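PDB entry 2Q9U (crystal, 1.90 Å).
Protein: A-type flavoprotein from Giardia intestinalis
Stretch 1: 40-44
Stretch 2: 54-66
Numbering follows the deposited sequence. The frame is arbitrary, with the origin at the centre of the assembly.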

ATOM      1  N   SER A  40      11.078  -3.648 -18.343  1.00  9.63           N
ATOM      2  CA  SER A  40      12.033  -4.646 -18.851  1.00  9.48           C
ATOM      3  C   SER A  40      13.340  -3.913 -19.056  1.00  9.89           C
ATOM      4  O   SER A  40      13.338  -2.683 -19.188  1.00 10.84           O
ATOM      5  CB  SER A  40      11.556  -5.280 -20.161  1.00  9.71           C
ATOM      6  OG  SER A  40      11.601  -4.355 -21.247  1.00  8.44           O
ATOM      7  N   TYR A  41      14.443  -4.668 -19.080  1.00  9.69           N
ATOM      8  CA  TYR A  41      15.777  -4.151 -19.375  1.00  9.13           C
ATOM      9  C   TYR A  41      16.201  -4.917 -20.613  1.00  9.26           C
ATOM     10  O   TYR A  41      16.573  -6.087 -20.532  1.00  8.92           O
ATOM     11  CB  TYR A  41      16.705  -4.413 -18.167  1.00 10.33           C
ATOM     12  CG  TYR A  41      15.957  -4.090 -16.872  1.00 10.49           C
ATOM     13  CD1 TYR A  41      15.386  -2.826 -16.698  1.00 12.04           C
ATOM     14  CD2 TYR A  41      15.809  -5.034 -15.842  1.00 13.21           C
ATOM     15  CE1 TYR A  41      14.666  -2.503 -15.538  1.00 13.90           C
ATOM     16  CE2 TYR A  41      15.093  -4.711 -14.667  1.00 12.03           C
ATOM     17  CZ  TYR A  41      14.522  -3.449 -14.540  1.00 13.30           C
ATOM     18  OH  TYR A  41      13.772  -3.122 -13.415  1.00 12.92           O
ATOM     19  N   ASN A  42      16.068  -4.268 -21.761  1.00  8.21           N
ATOM     20  CA  ASN A  42      16.301  -4.912 -23.026  1.00  8.30           C
ATOM     21  C   ASN A  42      17.780  -4.814 -23.378  1.00  8.96           C
ATOM     22  O   ASN A  42      18.383  -3.743 -23.270  1.00  9.38           O
ATOM     23  CB  ASN A  42      15.452  -4.269 -24.115  1.00  7.54           C
ATOM     24  CG  ASN A  42      13.956  -4.279 -23.792  1.00  9.66           C
ATOM     25  OD1 ASN A  42      13.431  -5.210 -23.162  1.00 10.06           O
ATOM     26  ND2 ASN A  42      13.267  -3.243 -24.242  1.00  7.41           N
ATOM     27  N   SER A  43      18.341  -5.959 -23.764  1.00  9.20           N
ATOM     28  CA  SER A  43      19.712  -6.088 -24.233  1.00  8.38           C
ATOM     29  C   SER A  43      19.589  -6.850 -25.538  1.00  8.83           C
ATOM     30  O   SER A  43      18.653  -7.602 -25.690  1.00  8.76           O
ATOM     31  CB  SER A  43      20.524  -6.924 -23.238  1.00  7.73           C
ATOM     32  OG  SER A  43      21.814  -7.216 -23.772  1.00  9.64           O
ATOM     33  N   TYR A  44      20.540  -6.681 -26.455  1.00  8.81           N
ATOM     34  CA  TYR A  44      20.403  -7.293 -27.785  1.00  9.32           C
ATOM     35  C   TYR A  44      21.684  -8.014 -28.178  1.00 10.34           C
ATOM     36  O   TYR A  44      22.755  -7.541 -27.865  1.00 10.06           O
ATOM     37  CB  TYR A  44      20.051  -6.238 -28.840  1.00  9.98           C
ATOM     38  CG  TYR A  44      18.735  -5.573 -28.509  1.00  9.36           C
ATOM     39  CD1 TYR A  44      17.523  -6.193 -28.835  1.00  9.77           C
ATOM     40  CD2 TYR A  44      18.705  -4.381 -27.780  1.00  9.23           C
ATOM     41  CE1 TYR A  44      16.292  -5.589 -28.485  1.00 11.15           C
ATOM     42  CE2 TYR A  44      17.492  -3.786 -27.415  1.00  9.61           C
ATOM     43  CZ  TYR A  44      16.295  -4.401 -27.772  1.00  9.86           C
ATOM     44  OH  TYR A  44      15.089  -3.793 -27.426  1.00 11.24           O
ATOM     45  N   ILE A  54      24.555  -5.583 -27.052  1.00 11.65           N
ATOM     46  CA  ILE A  54      24.205  -4.190 -26.763  1.00 11.19           C
ATOM     47  C   ILE A  54      23.539  -4.140 -25.394  1.00 11.03           C
ATOM     48  O   ILE A  54      22.499  -4.759 -25.171  1.00 10.20           O
ATOM     49  CB  ILE A  54      23.221  -3.620 -27.810  1.00 10.99           C
ATOM     50  CG1 ILE A  54      23.698  -3.926 -29.251  1.00 10.90           C
ATOM     51  CG2 ILE A  54      22.948  -2.097 -27.542  1.00 10.47           C
ATOM     52  CD1 ILE A  54      24.974  -3.166 -29.654  1.00 13.23           C
ATOM     53  N   ASP A  55      24.170  -3.405 -24.490  1.00 10.38           N
ATOM     54  CA  ASP A  55      23.701  -3.180 -23.124  1.00 11.82           C
ATOM     55  C   ASP A  55      23.680  -4.399 -22.190  1.00 11.37           C
ATOM     56  O   ASP A  55      23.797  -5.533 -22.625  1.00 12.32           O
ATOM     57  CB  ASP A  55      22.368  -2.381 -23.120  1.00 11.54           C
ATOM     58  CG  ASP A  55      22.559  -0.951 -23.663  1.00 14.46           C
ATOM     59  OD1 ASP A  55      23.643  -0.348 -23.385  1.00 12.61           O
ATOM     60  OD2 ASP A  55      21.654  -0.453 -24.377  1.00 16.05           O
ATOM     61  N   SER A  56      23.560  -4.129 -20.894  1.00 11.73           N
ATOM     62  CA  SER A  56      23.405  -5.178 -19.899  1.00 11.00           C
ATOM     63  C   SER A  56      22.052  -4.985 -19.183  1.00 11.38           C
ATOM     64  O   SER A  56      21.142  -4.350 -19.728  1.00 10.33           O
ATOM     65  CB  SER A  56      24.599  -5.142 -18.930  1.00 12.13           C
ATOM     66  OG  SER A  56      24.582  -6.220 -18.007  1.00 11.26           O
ATOM     67  N   VAL A  57      21.922  -5.549 -17.976  1.00 11.02           N
ATOM     68  CA  VAL A  57      20.677  -5.489 -17.188  1.00 11.78           C
ATOM     69  C   VAL A  57      21.028  -5.310 -15.703  1.00 12.54           C
ATOM     70  O   VAL A  57      22.173  -5.535 -15.315  1.00 11.57           O
ATOM     71  CB  VAL A  57      19.791  -6.775 -17.317  1.00 11.55           C
ATOM     72  CG1 VAL A  57      19.374  -7.066 -18.794  1.00 10.76           C
ATOM     73  CG2 VAL A  57      20.478  -7.986 -16.725  1.00 10.26           C
ATOM     74  N   LYS A  58      20.012  -4.967 -14.902  1.00 12.88           N
ATOM     75  CA  LYS A  58      20.145  -4.792 -13.452  1.00 14.35           C
ATOM     76  C   LYS A  58      20.670  -6.093 -12.822  1.00 14.49           C
ATOM     77  O   LYS A  58      20.193  -7.178 -13.187  1.00 12.64           O
ATOM     78  CB  LYS A  58      18.764  -4.449 -12.889  1.00 15.06           C
ATOM     79  CG  LYS A  58      18.789  -3.626 -11.596  1.00 17.04           C
ATOM     80  CD  LYS A  58      17.360  -3.514 -11.039  1.00 16.96           C
ATOM     81  CE  LYS A  58      16.556  -2.333 -11.622  1.00 21.82           C
ATOM     82  NZ  LYS A  58      15.166  -2.166 -10.975  1.00 21.40           N
ATOM     83  N   TYR A  59      21.616  -5.983 -11.868  1.00 14.50           N
ATOM     84  CA  TYR A  59      22.331  -7.140 -11.293  1.00 14.98           C
ATOM     85  C   TYR A  59      21.483  -8.342 -10.795  1.00 14.52           C
ATOM     86  O   TYR A  59      21.915  -9.477 -10.935  1.00 13.96           O
ATOM     87  CB  TYR A  59      23.373  -6.690 -10.215  1.00 16.72           C
ATOM     88  CG  TYR A  59      22.704  -6.233  -8.934  1.00 19.10           C
ATOM     89  CD1 TYR A  59      22.343  -7.167  -7.933  1.00 20.03           C
ATOM     90  CD2 TYR A  59      22.377  -4.883  -8.744  1.00 20.19           C
ATOM     91  CE1 TYR A  59      21.685  -6.760  -6.759  1.00 20.59           C
ATOM     92  CE2 TYR A  59      21.729  -4.454  -7.567  1.00 22.08           C
ATOM     93  CZ  TYR A  59      21.389  -5.405  -6.580  1.00 22.77           C
ATOM     94  OH  TYR A  59      20.730  -4.994  -5.428  1.00 23.52           O
ATOM     95  N   PRO A  60      20.255  -8.121 -10.259  1.00 13.94           N
ATOM     96  CA  PRO A  60      19.506  -9.315  -9.843  1.00 14.45           C
ATOM     97  C   PRO A  60      19.196 -10.297 -10.957  1.00 13.57           C
ATOM     98  O   PRO A  60      18.940 -11.461 -10.674  1.00 13.98           O
ATOM     99  CB  PRO A  60      18.202  -8.736  -9.265  1.00 14.56           C
ATOM    100  CG  PRO A  60      18.584  -7.347  -8.869  1.00 15.43           C
ATOM    101  CD  PRO A  60      19.516  -6.892  -9.934  1.00 14.09           C
ATOM    102  N   PHE A  61      19.236  -9.824 -12.203  1.00 13.31           N
ATOM    103  CA  PHE A  61      18.841 -10.596 -13.393  1.00 12.55           C
ATOM    104  C   PHE A  61      20.025 -11.063 -14.232  1.00 12.36           C
ATOM    105  O   PHE A  61      19.842 -11.531 -15.368  1.00 11.99           O
ATOM    106  CB  PHE A  61      17.893  -9.720 -14.242  1.00 11.46           C
ATOM    107  CG  PHE A  61      16.714  -9.223 -13.466  1.00 11.26           C
ATOM    108  CD1 PHE A  61      15.640 -10.076 -13.192  1.00 13.35           C
ATOM    109  CD2 PHE A  61      16.688  -7.927 -12.961  1.00 13.75           C
ATOM    110  CE1 PHE A  61      14.520  -9.633 -12.434  1.00 15.00           C
ATOM    111  CE2 PHE A  61      15.581  -7.466 -12.202  1.00 12.59           C
ATOM    112  CZ  PHE A  61      14.494  -8.326 -11.947  1.00 12.76           C
ATOM    113  N   ALA A  62      21.233 -10.952 -13.662  1.00 12.25           N
ATOM    114  CA  ALA A  62      22.463 -11.249 -14.385  1.00 12.47           C
ATOM    115  C   ALA A  62      22.494 -12.630 -15.022  1.00 12.13           C
ATOM    116  O   ALA A  62      22.864 -12.742 -16.185  1.00 11.01           O
ATOM    117  CB  ALA A  62      23.698 -11.061 -13.481  1.00 11.54           C
ATOM    118  N   GLU A  63      22.099 -13.666 -14.267  1.00 12.73           N
ATOM    119  CA  GLU A  63      22.207 -15.060 -14.748  1.00 14.46           C
ATOM    120  C   GLU A  63      21.205 -15.351 -15.840  1.00 13.52           C
ATOM    121  O   GLU A  63      21.479 -16.105 -16.766  1.00 11.46           O
ATOM    122  CB  GLU A  63      22.018 -16.078 -13.609  1.00 15.49           C
ATOM    123  CG  GLU A  63      23.143 -16.046 -12.533  1.00 19.50           C
ATOM    124  CD  GLU A  63      24.552 -16.442 -13.047  1.00 26.41           C
ATOM    125  OE1 GLU A  63      24.692 -17.105 -14.112  1.00 28.17           O
ATOM    126  OE2 GLU A  63      25.547 -16.089 -12.359  1.00 29.52           O
ATOM    127  N   GLU A  64      20.035 -14.736 -15.730  1.00 13.05           N
ATOM    128  CA  GLU A  64      19.057 -14.829 -16.825  1.00 12.46           C
ATOM    129  C   GLU A  64      19.564 -14.223 -18.140  1.00 12.38           C
ATOM    130  O   GLU A  64      19.458 -14.844 -19.218  1.00 11.64           O
ATOM    131  CB  GLU A  64      17.734 -14.196 -16.393  1.00 12.96           C
ATOM    132  CG  GLU A  64      16.611 -14.377 -17.438  1.00 13.56           C
ATOM    133  CD  GLU A  64      15.271 -13.733 -17.044  1.00 13.36           C
ATOM    134  OE1 GLU A  64      15.098 -13.205 -15.913  1.00 13.30           O
ATOM    135  OE2 GLU A  64      14.382 -13.741 -17.914  1.00 15.65           O
ATOM    136  N   TRP A  65      20.107 -13.013 -18.054  1.00 12.64           N
ATOM    137  CA  TRP A  65      20.724 -12.303 -19.168  1.00 12.75           C
ATOM    138  C   TRP A  65      21.870 -13.135 -19.776  1.00 13.23           C
ATOM    139  O   TRP A  65      21.967 -13.310 -21.009  1.00 12.59           O
ATOM    140  CB  TRP A  65      21.248 -10.972 -18.631  1.00 12.35           C
ATOM    141  CG  TRP A  65      22.064 -10.115 -19.584  1.00 12.88           C
ATOM    142  CD1 TRP A  65      21.654  -9.579 -20.784  1.00 10.79           C
ATOM    143  CD2 TRP A  65      23.415  -9.647 -19.380  1.00 11.57           C
ATOM    144  NE1 TRP A  65      22.673  -8.833 -21.330  1.00 11.91           N
ATOM    145  CE2 TRP A  65      23.757  -8.858 -20.498  1.00 11.03           C
ATOM    146  CE3 TRP A  65      24.377  -9.858 -18.375  1.00 11.51           C
ATOM    147  CZ2 TRP A  65      25.035  -8.258 -20.649  1.00 12.87           C
ATOM    148  CZ3 TRP A  65      25.641  -9.257 -18.519  1.00 12.16           C
ATOM    149  CH2 TRP A  65      25.951  -8.468 -19.644  1.00 11.91           C
ATOM    150  N   LEU A  66      22.733 -13.665 -18.919  1.00 13.05           N
ATOM    151  CA  LEU A  66      23.865 -14.463 -19.423  1.00 12.65           C
ATOM    152  C   LEU A  66      23.343 -15.734 -20.112  1.00 12.82           C
ATOM    153  O   LEU A  66      23.907 -16.153 -21.138  1.00 12.39           O
ATOM    154  CB  LEU A  66      24.815 -14.805 -18.268  1.00 12.88           C
ATOM    155  CG  LEU A  66      25.580 -13.586 -17.715  1.00 12.95           C
ATOM    156  CD1 LEU A  66      26.327 -13.922 -16.404  1.00 15.86           C
ATOM    157  CD2 LEU A  66      26.546 -13.000 -18.771  1.00 13.50           C
TER
HETATM  158  O   HOH W   1      19.514  -1.822 -25.204  1.00 12.29           O
HETATM  159  O   HOH W   2      19.033  -3.099 -20.622  1.00 12.31           O

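The two stretches run antiparallel, close together at Y44-I54, S43-D55 and Y41-V57 and farther apart at N42. At one end Y44 and I54 form a hydrogen-bonded pair, CA to CA 5.0 Å: I54 N donates to Y44 O (2.8 Å) and Y44 N to I54 O (3.0 Å). Their side chains leave on the same face of this short ladder, CB to CB 4.2 Å, although the end of I54 leads away. Beside this pair, S43 CA lies 3.2 Å from I54 O, a CA-H...O contact.

S43 is the small bump that fits a polar hollow. Its CB points toward stretch 2, and its t rotamer sets OG among three partners: D55 O at 2.8 Å, I54 O at 2.9 Å and W65 NE1 at 3.1 Å. The indole approaches from the first turn of the helix and donates its N-H to OG, with OG near the plane of the ring at its edge. The hydroxyl thus accepts from the indole and faces two backbone carbonyls, one of which can take its proton; which one is left open.

At N42 the CA-to-CB bond points away from stretch 2 and the backbones part, leaving room for water. Two waters donate to N42 O, one (3.0 Å) also reaching D55 OD2 at 2.7 Å, the other (2.8 Å) reaching S56 O at 2.6 Å.

Y41 is the large bump, with the greatest area covered by the opposing stretch. V57 CG1 fits against its base, 3.8 Å from Y41 CB and 3.4 Å from Y41 O. Farther out, F61 CE2 meets the ring edge at Y41 CE2 (3.7 Å), the two ring planes inclined at 51°. The long K58 side chain reaches the ring's tip, where NZ donates a 3.0 Å hydrogen bond to Y41 OH, joining an ammonium group to a phenol oxygen at the end of the ring.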